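PDB 1KOE: endostatin from Mus musculus, which inhibits angiogenesis, being the C-terminal heparin-binding fragment of the collagen XVIII alpha1 chain. Local coordinates for residues 108-114 against 161-166; 60-65 against 75-79; 43-47 against 128-132. All coordinates share one frame; numbering follows the deposited sequence.

Interaction 1. Residues 108-114 against 161-166; sequences WPQKSVW and NSYIVL
V113 and I164 meet in a single parallel beta bridge, which ties strand 112-114 to the loop entering strand 166-169 in this member of the C-type lectin-like clan. I164 supplies both polar backbone groups: its N donates to S112 O at 2.9 Å, and its O receives W114 N at 3.1 Å. One water accepts from the indole N-H of W108 and from V165 N; another bridges the backbones, from W114 O to L166 N.

Aromatic contacts form the second layer. The Y163 ring is clasped on both faces, with S112 CB over its centre, 3.5 Å from the centroid, and N161 CB nearer the rim of the opposite face. Serine suits this place because its short side chain lets the ring lie close to the strand. Y163 CB in turn makes a CH-pi contact over the face of the five-membered ring of W114, 3.7 Å from its centroid, while the tyrosine ring meets the six-membered ring obliquely, planes 48° apart. The indole N-H of W114 is spent on L13 O.

Among apolar groups, I164 CG1, anti to the carbonyl carbon (chi1 -61°), comes within 3.6 Å of W108 CD1. I164 CB packs against V113 CG2 at 3.8 Å, and I164 CG2 is near the same methyl.

At the partly exposed end two amides join. Q110 NE2 donates to N161 OD1 at 2.9 Å, the amide planes 54° apart, and a water connects Q110 OE1 with Y163 OH.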
loop_
_atom_site.group_PDB
_atom_site.type_symbol
_atom_site.label_atom_id
_atom_site.label_comp_id
_atom_site.label_asym_id
_atom_site.label_seq_id
_atom_site.Cartn_x
_atom_site.Cartn_y
_atom_site.Cartn_z
ATOM N N TRP A 108 1.871 4.205 -14.614
ATOM C CA TRP A 108 2.245 3.030 -13.819
ATOM C C TRP A 108 2.258 1.861 -14.820
ATOM O O TRP A 108 1.238 1.205 -15.041
ATOM C CB TRP A 108 1.222 2.762 -12.713
ATOM C CG TRP A 108 1.192 3.815 -11.636
ATOM C CD1 TRP A 108 1.908 3.817 -10.472
ATOM C CD2 TRP A 108 0.385 5.006 -11.614
ATOM N NE1 TRP A 108 1.596 4.934 -9.733
ATOM C CE2 TRP A 108 0.670 5.680 -10.406
ATOM C CE3 TRP A 108 -0.551 5.562 -12.495
ATOM C CZ2 TRP A 108 0.058 6.882 -10.058
ATOM C CZ3 TRP A 108 -1.166 6.761 -12.151
ATOM C CH2 TRP A 108 -0.855 7.407 -10.937
ATOM N N PRO A 109 3.406 1.624 -15.472
ATOM C CA PRO A 109 3.532 0.547 -16.454
ATOM C C PRO A 109 3.298 -0.855 -15.905
ATOM O O PRO A 109 2.879 -1.746 -16.641
ATOM C CB PRO A 109 4.956 0.729 -16.972
ATOM C CG PRO A 109 5.667 1.325 -15.808
ATOM C CD PRO A 109 4.683 2.347 -15.334
ATOM N N GLN A 110 3.584 -1.063 -14.623
ATOM C CA GLN A 110 3.374 -2.370 -14.016
ATOM C C GLN A 110 2.347 -2.252 -12.899
ATOM O O GLN A 110 2.501 -1.466 -11.962
ATOM C CB GLN A 110 4.697 -2.941 -13.531
ATOM C CG GLN A 110 5.686 -3.076 -14.678
ATOM C CD GLN A 110 6.689 -4.155 -14.446
ATOM O OE1 GLN A 110 6.443 -5.343 -14.801
ATOM N NE2 GLN A 110 7.840 -3.792 -13.890
ATOM N N LYS A 111 1.283 -3.028 -13.024
ATOM C CA LYS A 111 0.179 -2.974 -12.083
ATOM C C LYS A 111 0.325 -3.823 -10.823
ATOM O O LYS A 111 -0.634 -4.477 -10.388
ATOM C CB LYS A 111 -1.131 -3.271 -12.809
ATOM C CG LYS A 111 -1.284 -2.513 -14.119
ATOM C CD LYS A 111 -1.233 -0.999 -13.940
ATOM C CE LYS A 111 -1.459 -0.344 -15.291
ATOM N NZ LYS A 111 -1.370 1.135 -15.237
ATOM N N SER A 112 1.526 -3.801 -10.244
ATOM C CA SER A 112 1.799 -4.520 -9.011
ATOM C C SER A 112 2.030 -3.483 -7.910
ATOM O O SER A 112 2.391 -2.342 -8.191
ATOM C CB SER A 112 3.008 -5.447 -9.163
ATOM O OG SER A 112 2.675 -6.566 -9.981
ATOM N N VAL A 113 1.807 -3.899 -6.674
ATOM C CA VAL A 113 1.946 -3.038 -5.504
ATOM C C VAL A 113 2.942 -3.644 -4.522
ATOM O O VAL A 113 2.883 -4.850 -4.239
ATOM C CB VAL A 113 0.584 -2.912 -4.772
ATOM C CG1 VAL A 113 0.727 -2.053 -3.525
ATOM C CG2 VAL A 113 -0.466 -2.324 -5.705
ATOM N N TRP A 114 3.866 -2.822 -4.031
ATOM C CA TRP A 114 4.851 -3.275 -3.037
ATOM C C TRP A 114 4.168 -3.402 -1.681
ATOM O O TRP A 114 3.318 -2.584 -1.334
ATOM C CB TRP A 114 5.975 -2.232 -2.847
ATOM C CG TRP A 114 6.988 -2.123 -3.942
ATOM C CD1 TRP A 114 7.319 -0.997 -4.649
ATOM C CD2 TRP A 114 7.856 -3.169 -4.422
ATOM N NE1 TRP A 114 8.343 -1.277 -5.531
ATOM C CE2 TRP A 114 8.689 -2.598 -5.410
ATOM C CE3 TRP A 114 7.997 -4.534 -4.113
ATOM C CZ2 TRP A 114 9.663 -3.350 -6.100
ATOM C CZ3 TRP A 114 8.980 -5.294 -4.819
ATOM C CH2 TRP A 114 9.788 -4.687 -5.788
ATOM N N ASN A 161 12.216 -3.387 -9.917
ATOM C CA ASN A 161 10.936 -3.038 -10.528
ATOM C C ASN A 161 10.369 -1.741 -9.915
ATOM O O ASN A 161 10.540 -1.485 -8.717
ATOM C CB ASN A 161 9.917 -4.157 -10.276
ATOM C CG ASN A 161 10.111 -5.349 -11.201
ATOM O OD1 ASN A 161 9.835 -5.270 -12.388
ATOM N ND2 ASN A 161 10.563 -6.454 -10.648
ATOM N N SER A 162 9.669 -0.964 -10.739
ATOM C CA SER A 162 9.015 0.278 -10.308
ATOM C C SER A 162 7.532 -0.056 -10.226
ATOM O O SER A 162 6.869 -0.204 -11.255
ATOM C CB SER A 162 9.256 1.425 -11.305
ATOM O OG SER A 162 10.569 1.952 -11.167
ATOM N N TYR A 163 7.045 -0.214 -8.993
ATOM C CA TYR A 163 5.668 -0.597 -8.701
ATOM C C TYR A 163 4.895 0.510 -7.961
ATOM O O TYR A 163 5.459 1.517 -7.520
ATOM C CB TYR A 163 5.679 -1.859 -7.809
ATOM C CG TYR A 163 6.039 -3.171 -8.493
ATOM C CD1 TYR A 163 6.005 -3.302 -9.888
ATOM C CD2 TYR A 163 6.369 -4.288 -7.734
ATOM C CE1 TYR A 163 6.271 -4.532 -10.511
ATOM C CE2 TYR A 163 6.637 -5.506 -8.335
ATOM C CZ TYR A 163 6.587 -5.621 -9.722
ATOM O OH TYR A 163 6.865 -6.835 -10.300
ATOM N N ILE A 164 3.595 0.286 -7.853
ATOM C CA ILE A 164 2.686 1.170 -7.158
ATOM C C ILE A 164 2.970 1.074 -5.655
ATOM O O ILE A 164 3.273 -0.002 -5.130
ATOM C CB ILE A 164 1.222 0.705 -7.375
ATOM C CG1 ILE A 164 0.880 0.743 -8.869
ATOM C CG2 ILE A 164 0.241 1.566 -6.551
ATOM C CD1 ILE A 164 -0.336 -0.088 -9.233
ATOM N N VAL A 165 2.902 2.213 -4.979
ATOM C CA VAL A 165 3.065 2.244 -3.540
ATOM C C VAL A 165 1.820 2.936 -3.009
ATOM O O VAL A 165 1.432 4.010 -3.522
ATOM C CB VAL A 165 4.328 3.022 -3.114
ATOM C CG1 VAL A 165 4.373 3.127 -1.592
ATOM C CG2 VAL A 165 5.589 2.300 -3.643
ATOM N N LEU A 166 1.185 2.314 -2.014
ATOM C CA LEU A 166 -0.020 2.870 -1.397
ATOM C C LEU A 166 0.258 3.531 -0.038
ATOM O O LEU A 166 1.249 3.213 0.643
ATOM C CB LEU A 166 -1.069 1.763 -1.201
ATOM C CG LEU A 166 -1.458 0.976 -2.461
ATOM C CD1 LEU A 166 -2.454 -0.115 -2.085
ATOM C CD2 LEU A 166 -2.032 1.910 -3.511
HETATM O O HOH W 1 2.542 4.720 -6.844
HETATM O O HOH W 2 4.160 0.767 -12.210
HETATM O O HOH W 3 8.081 -7.871 -13.031
HETATM O O HOH W 4 5.277 -7.066 -12.769
HETATM O O HOH W 5 9.785 -2.024 -13.408
HETATM O O HOH W 6 2.359 -0.081 -0.888
#

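Interaction 2. Residues 60-65 against 75-79; sequences RGSVPI and PSWDS
The backbone of residues 60-65 curves over the start of the short helix 77-80, where R60 O accepts D78 N at 3.0 Å with an N-H...O angle of 159°. In this C-type lectin-like domain the loop leading into strand 65-66 thus packs on the start of the helix that follows strand 72-74, whose early N-H groups need acceptors from outside the helix. D78 N finds a carbonyl, whereas W77 N gives its proton to a water at 2.9 Å that also lies 2.7 Å from V63 O. Between these points the chains touch through weaker CA-H...O contacts. S76 CA points almost straight at V63 O (3.4 Å, angle at H 176°), and P64 CA lies 3.4 Å from P75 O.

A small side chain permits this closeness at S76. Its CB rests 3.3 Å from G61 O, and its hydroxyl is hydrogen-bonded to that of S79, three residues on.

W77 carries the apolar part. Its CG is anti to the backbone N (chi1 177°), which sends the indole inward between R60 and I65. Tryptophan suits this place because its broad ring can touch both neighbours while its N-H still finds a partner. CD1 meets the aliphatic R60 CG at 3.8 Å. Arginine serves here through its methylenes, its extended chain running past the indole until NE bonds to V55 O. The polar ends of W77 and D78 both go to Y52: W77 NE1 donates to its carbonyl, and D78 OD1 is hydrogen-bonded to its hydroxyl. I65 CD1 stands 4.1 Å from W77 CE3, near the plane of the ring.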
loop_
_atom_site.group_PDB
_atom_site.type_symbol
_atom_site.label_atom_id
_atom_site.label_comp_id
_atom_site.label_asym_id
_atom_site.label_seq_id
_atom_site.Cartn_x
_atom_site.Cartn_y
_atom_site.Cartn_z
ATOM N N ARG A 60 -9.314 -0.778 13.513
ATOM C CA ARG A 60 -9.053 -1.967 12.708
ATOM C C ARG A 60 -10.224 -2.885 12.398
ATOM O O ARG A 60 -10.251 -3.517 11.352
ATOM C CB ARG A 60 -7.971 -2.812 13.372
ATOM C CG ARG A 60 -6.652 -2.122 13.525
ATOM C CD ARG A 60 -5.632 -3.044 14.155
ATOM N NE ARG A 60 -4.432 -2.288 14.471
ATOM C CZ ARG A 60 -3.534 -2.630 15.388
ATOM N NH1 ARG A 60 -3.695 -3.738 16.101
ATOM N NH2 ARG A 60 -2.457 -1.869 15.576
ATOM N N GLY A 61 -11.220 -2.922 13.270
ATOM C CA GLY A 61 -12.289 -3.868 13.054
ATOM C C GLY A 61 -13.560 -3.445 12.379
ATOM O O GLY A 61 -14.231 -4.284 11.798
ATOM N N SER A 62 -13.895 -2.171 12.384
ATOM C CA SER A 62 -15.158 -1.829 11.785
ATOM C C SER A 62 -15.207 -0.519 11.057
ATOM O O SER A 62 -16.273 0.085 10.943
ATOM C CB SER A 62 -16.237 -1.863 12.861
ATOM O OG SER A 62 -15.871 -0.989 13.911
ATOM N N VAL A 63 -14.061 -0.056 10.578
ATOM C CA VAL A 63 -14.034 1.185 9.826
ATOM C C VAL A 63 -13.781 0.822 8.348
ATOM O O VAL A 63 -12.751 0.246 8.010
ATOM C CB VAL A 63 -12.959 2.165 10.358
ATOM C CG1 VAL A 63 -12.911 3.399 9.496
ATOM C CG2 VAL A 63 -13.280 2.575 11.800
ATOM N N PRO A 64 -14.751 1.090 7.462
ATOM C CA PRO A 64 -14.518 0.747 6.064
ATOM C C PRO A 64 -13.313 1.423 5.428
ATOM O O PRO A 64 -12.965 2.546 5.776
ATOM C CB PRO A 64 -15.832 1.147 5.381
ATOM C CG PRO A 64 -16.426 2.159 6.277
ATOM C CD PRO A 64 -16.101 1.644 7.654
ATOM N N ILE A 65 -12.669 0.708 4.513
ATOM C CA ILE A 65 -11.526 1.234 3.771
ATOM C C ILE A 65 -12.095 1.704 2.437
ATOM O O ILE A 65 -12.775 0.943 1.747
ATOM C CB ILE A 65 -10.457 0.141 3.496
ATOM C CG1 ILE A 65 -10.025 -0.537 4.820
ATOM C CG2 ILE A 65 -9.265 0.741 2.733
ATOM C CD1 ILE A 65 -9.347 0.368 5.844
ATOM N N PRO A 75 -14.780 -3.786 4.002
ATOM C CA PRO A 75 -15.555 -3.446 5.205
ATOM C C PRO A 75 -14.721 -3.029 6.417
ATOM O O PRO A 75 -15.205 -2.306 7.297
ATOM C CB PRO A 75 -16.366 -4.724 5.468
ATOM C CG PRO A 75 -15.543 -5.809 4.823
ATOM C CD PRO A 75 -15.037 -5.173 3.568
ATOM N N SER A 76 -13.458 -3.439 6.438
ATOM C CA SER A 76 -12.563 -3.104 7.538
ATOM C C SER A 76 -11.129 -3.427 7.165
ATOM O O SER A 76 -10.853 -4.089 6.163
ATOM C CB SER A 76 -12.908 -3.921 8.787
ATOM O OG SER A 76 -12.612 -5.292 8.576
ATOM N N TRP A 77 -10.221 -2.968 8.011
ATOM C CA TRP A 77 -8.794 -3.209 7.850
ATOM C C TRP A 77 -8.526 -4.696 8.093
ATOM O O TRP A 77 -7.871 -5.361 7.296
ATOM C CB TRP A 77 -8.050 -2.355 8.883
ATOM C CG TRP A 77 -6.555 -2.526 8.915
ATOM C CD1 TRP A 77 -5.815 -3.060 9.939
ATOM C CD2 TRP A 77 -5.605 -2.033 7.950
ATOM N NE1 TRP A 77 -4.474 -2.910 9.685
ATOM C CE2 TRP A 77 -4.310 -2.279 8.477
ATOM C CE3 TRP A 77 -5.723 -1.400 6.699
ATOM C CZ2 TRP A 77 -3.134 -1.912 7.793
ATOM C CZ3 TRP A 77 -4.560 -1.038 6.016
ATOM C CH2 TRP A 77 -3.277 -1.294 6.570
ATOM N N ASP A 78 -9.104 -5.229 9.164
ATOM C CA ASP A 78 -8.922 -6.632 9.522
ATOM C C ASP A 78 -9.290 -7.579 8.404
ATOM O O ASP A 78 -8.649 -8.609 8.225
ATOM C CB ASP A 78 -9.747 -6.994 10.761
ATOM C CG ASP A 78 -9.089 -6.568 12.045
ATOM O OD1 ASP A 78 -7.937 -6.089 11.996
ATOM O OD2 ASP A 78 -9.737 -6.715 13.105
ATOM N N SER A 79 -10.338 -7.245 7.663
ATOM C CA SER A 79 -10.792 -8.101 6.569
ATOM C C SER A 79 -9.708 -8.378 5.546
ATOM O O SER A 79 -9.677 -9.445 4.934
ATOM C CB SER A 79 -12.000 -7.472 5.867
ATOM O OG SER A 79 -13.041 -7.280 6.799
HETATM O O HOH W 7 -11.234 -1.031 9.863
#

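Interaction 3. Residues 43-47 against 128-132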
loop_
_atom_site.group_PDB
_atom_site.type_symbol
_atom_site.label_atom_id
_atom_site.label_comp_id
_atom_site.label_asym_id
_atom_site.label_seq_id
_atom_site.Cartn_x
_atom_site.Cartn_y
_atom_site.Cartn_z
ATOM N N PHE A 43 1.890 1.953 3.005
ATOM C CA PHE A 43 1.305 0.612 3.121
ATOM C C PHE A 43 2.453 -0.399 2.875
ATOM O O PHE A 43 2.565 -0.985 1.803
ATOM C CB PHE A 43 0.209 0.498 2.028
ATOM C CG PHE A 43 -0.628 -0.770 2.079
ATOM C CD1 PHE A 43 -1.692 -0.899 2.981
ATOM C CD2 PHE A 43 -0.384 -1.809 1.186
ATOM C CE1 PHE A 43 -2.515 -2.046 2.980
ATOM C CE2 PHE A 43 -1.198 -2.951 1.176
ATOM C CZ PHE A 43 -2.269 -3.064 2.078
ATOM N N LEU A 44 3.329 -0.566 3.859
ATOM C CA LEU A 44 4.477 -1.453 3.713
ATOM C C LEU A 44 4.906 -1.973 5.076
ATOM O O LEU A 44 4.716 -1.286 6.082
ATOM C CB LEU A 44 5.689 -0.646 3.182
ATOM C CG LEU A 44 5.675 0.119 1.852
ATOM C CD1 LEU A 44 6.852 1.083 1.749
ATOM C CD2 LEU A 44 5.693 -0.877 0.706
ATOM N N SER A 45 5.433 -3.200 5.123
ATOM C CA SER A 45 6.024 -3.702 6.367
ATOM C C SER A 45 7.492 -3.240 6.284
ATOM O O SER A 45 8.013 -3.003 5.189
ATOM C CB SER A 45 5.999 -5.231 6.429
ATOM O OG SER A 45 4.749 -5.715 6.870
ATOM N N SER A 46 8.159 -3.092 7.421
ATOM C CA SER A 46 9.568 -2.699 7.418
ATOM C C SER A 46 10.248 -3.397 8.598
ATOM O O SER A 46 9.605 -4.145 9.321
ATOM C CB SER A 46 9.727 -1.172 7.482
ATOM O OG SER A 46 9.053 -0.604 8.608
ATOM N N ARG A 47 11.538 -3.149 8.795
ATOM C CA ARG A 47 12.269 -3.812 9.871
ATOM C C ARG A 47 11.615 -3.821 11.249
ATOM O O ARG A 47 11.563 -4.858 11.900
ATOM C CB ARG A 47 13.699 -3.256 9.970
ATOM C CG ARG A 47 14.508 -3.818 11.148
ATOM C CD ARG A 47 16.011 -3.600 10.963
ATOM N NE ARG A 47 16.520 -4.302 9.774
ATOM C CZ ARG A 47 16.799 -5.611 9.706
ATOM N NH1 ARG A 47 16.638 -6.402 10.770
ATOM N NH2 ARG A 47 17.186 -6.144 8.546
ATOM N N TYR A 128 11.673 -7.634 1.644
ATOM C CA TYR A 128 11.216 -6.264 1.726
ATOM C C TYR A 128 12.290 -5.275 1.276
ATOM O O TYR A 128 12.400 -4.151 1.778
ATOM C CB TYR A 128 10.587 -5.914 3.086
ATOM C CG TYR A 128 11.430 -6.020 4.341
ATOM C CD1 TYR A 128 12.810 -6.261 4.297
ATOM C CD2 TYR A 128 10.823 -5.864 5.588
ATOM C CE1 TYR A 128 13.560 -6.340 5.489
ATOM C CE2 TYR A 128 11.549 -5.944 6.771
ATOM C CZ TYR A 128 12.916 -6.177 6.716
ATOM O OH TYR A 128 13.626 -6.212 7.893
ATOM N N CYS A 129 13.046 -5.706 0.261
ATOM C CA CYS A 129 14.105 -4.902 -0.349
ATOM C C CYS A 129 15.033 -4.244 0.671
ATOM O O CYS A 129 15.353 -3.066 0.550
ATOM C CB CYS A 129 13.494 -3.865 -1.291
ATOM S SG CYS A 129 12.585 -4.627 -2.671
ATOM N N GLU A 130 15.450 -5.026 1.666
ATOM C CA GLU A 130 16.336 -4.552 2.723
ATOM C C GLU A 130 15.731 -3.289 3.349
ATOM O O GLU A 130 16.349 -2.217 3.426
ATOM C CB GLU A 130 17.737 -4.352 2.146
ATOM C CG GLU A 130 18.269 -5.700 1.603
ATOM C CD GLU A 130 19.510 -5.603 0.730
ATOM O OE1 GLU A 130 20.199 -4.557 0.743
ATOM O OE2 GLU A 130 19.789 -6.604 0.029
ATOM N N THR A 131 14.499 -3.483 3.809
ATOM C CA THR A 131 13.670 -2.448 4.400
ATOM C C THR A 131 13.577 -1.211 3.500
ATOM O O THR A 131 13.716 -0.067 3.930
ATOM C CB THR A 131 13.977 -2.181 5.916
ATOM O OG1 THR A 131 12.918 -1.394 6.492
ATOM C CG2 THR A 131 15.304 -1.503 6.120
ATOM N N TRP A 132 13.316 -1.486 2.218
ATOM C CA TRP A 132 13.107 -0.477 1.178
ATOM C C TRP A 132 14.267 0.467 0.960
ATOM O O TRP A 132 14.094 1.658 0.691
ATOM C CB TRP A 132 11.789 0.269 1.449
ATOM C CG TRP A 132 10.689 -0.709 1.751
ATOM C CD1 TRP A 132 10.118 -0.963 2.969
ATOM C CD2 TRP A 132 10.136 -1.675 0.842
ATOM N NE1 TRP A 132 9.252 -2.034 2.879
ATOM C CE2 TRP A 132 9.245 -2.490 1.586
ATOM C CE3 TRP A 132 10.315 -1.932 -0.528
ATOM C CZ2 TRP A 132 8.533 -3.547 0.998
ATOM C CZ3 TRP A 132 9.613 -2.977 -1.108
ATOM C CH2 TRP A 132 8.736 -3.771 -0.349
#
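W132 sets its CG beside the backbone N (chi1 -47°), which lays the indole toward L44 and S45, while Y128 adopts chi1 61°, with CG between N and the carbonyl carbon, and swings its phenol under S46 and R47. The backbone beneath them is unusual: residues 129-132 all have positive phi and form a left-handed helical turn, closed by W132 N to Y128 O at 2.9 Å. This turn presents Y128, T131 and W132 together to the loop segment 43-47.

Two hydrogen bonds join the segments. W132 NE1 donates to S45 O at 2.8 Å, almost straight at 169°, with the acceptor in the indole plane and the donor nearly along the C=O axis. R47 N donates to T131 OG1 at 3.2 Å. Threonine suits this place because its hydroxyl can accept a backbone N-H, and the same oxygen lies 3.3 Å from S46 CB.

The indole is sandwiched. L44 CD1 sits 4.0 Å from the centroid of its five-membered ring, over the face, and Y128 O stands over the opposite face. Leucine fills the first side with two methyl branches, CD2 lying over the same face, toward the rim near CZ2.

At the outer end, R47 bends at chi3 and brings one face of its guanidinium over Y128 OH, with NH2 3.6 Å from that oxygen and the phenol plane steeply inclined. The contact buries Y128 OH, which has no polar partner in the model, whereas R47 remains on the surface.

Around this, C129 is disulfide-bonded to C159, L44 also packs on I20 and A23 of helix 19-33, and W132 meets W114 of strand 112-114.

The segments come along the chain as 43-47, 60-65, 75-79, 108-114, 128-132 and 161-166, so interactions 1 and 3 interlock while interaction 2 closes between the two halves of interaction 3. Interactions 1 and 3 adjoin, with centres about 15 Å apart: W114 O packs on L44 CD2, and L166 O lies 2.8 Å from F43 N, a probable hydrogen bond. The centre of interaction 2 lies about 24 Å and 23 Å from those of interactions 1 and 3. F43, just after edge strand 40-42 of the five-stranded sheet, meets L166 of interaction 1 and W77 of interaction 2, whereas interactions 1 and 2, on opposite sides of the chain's centre, stay about 8 Å apart at their nearest atoms.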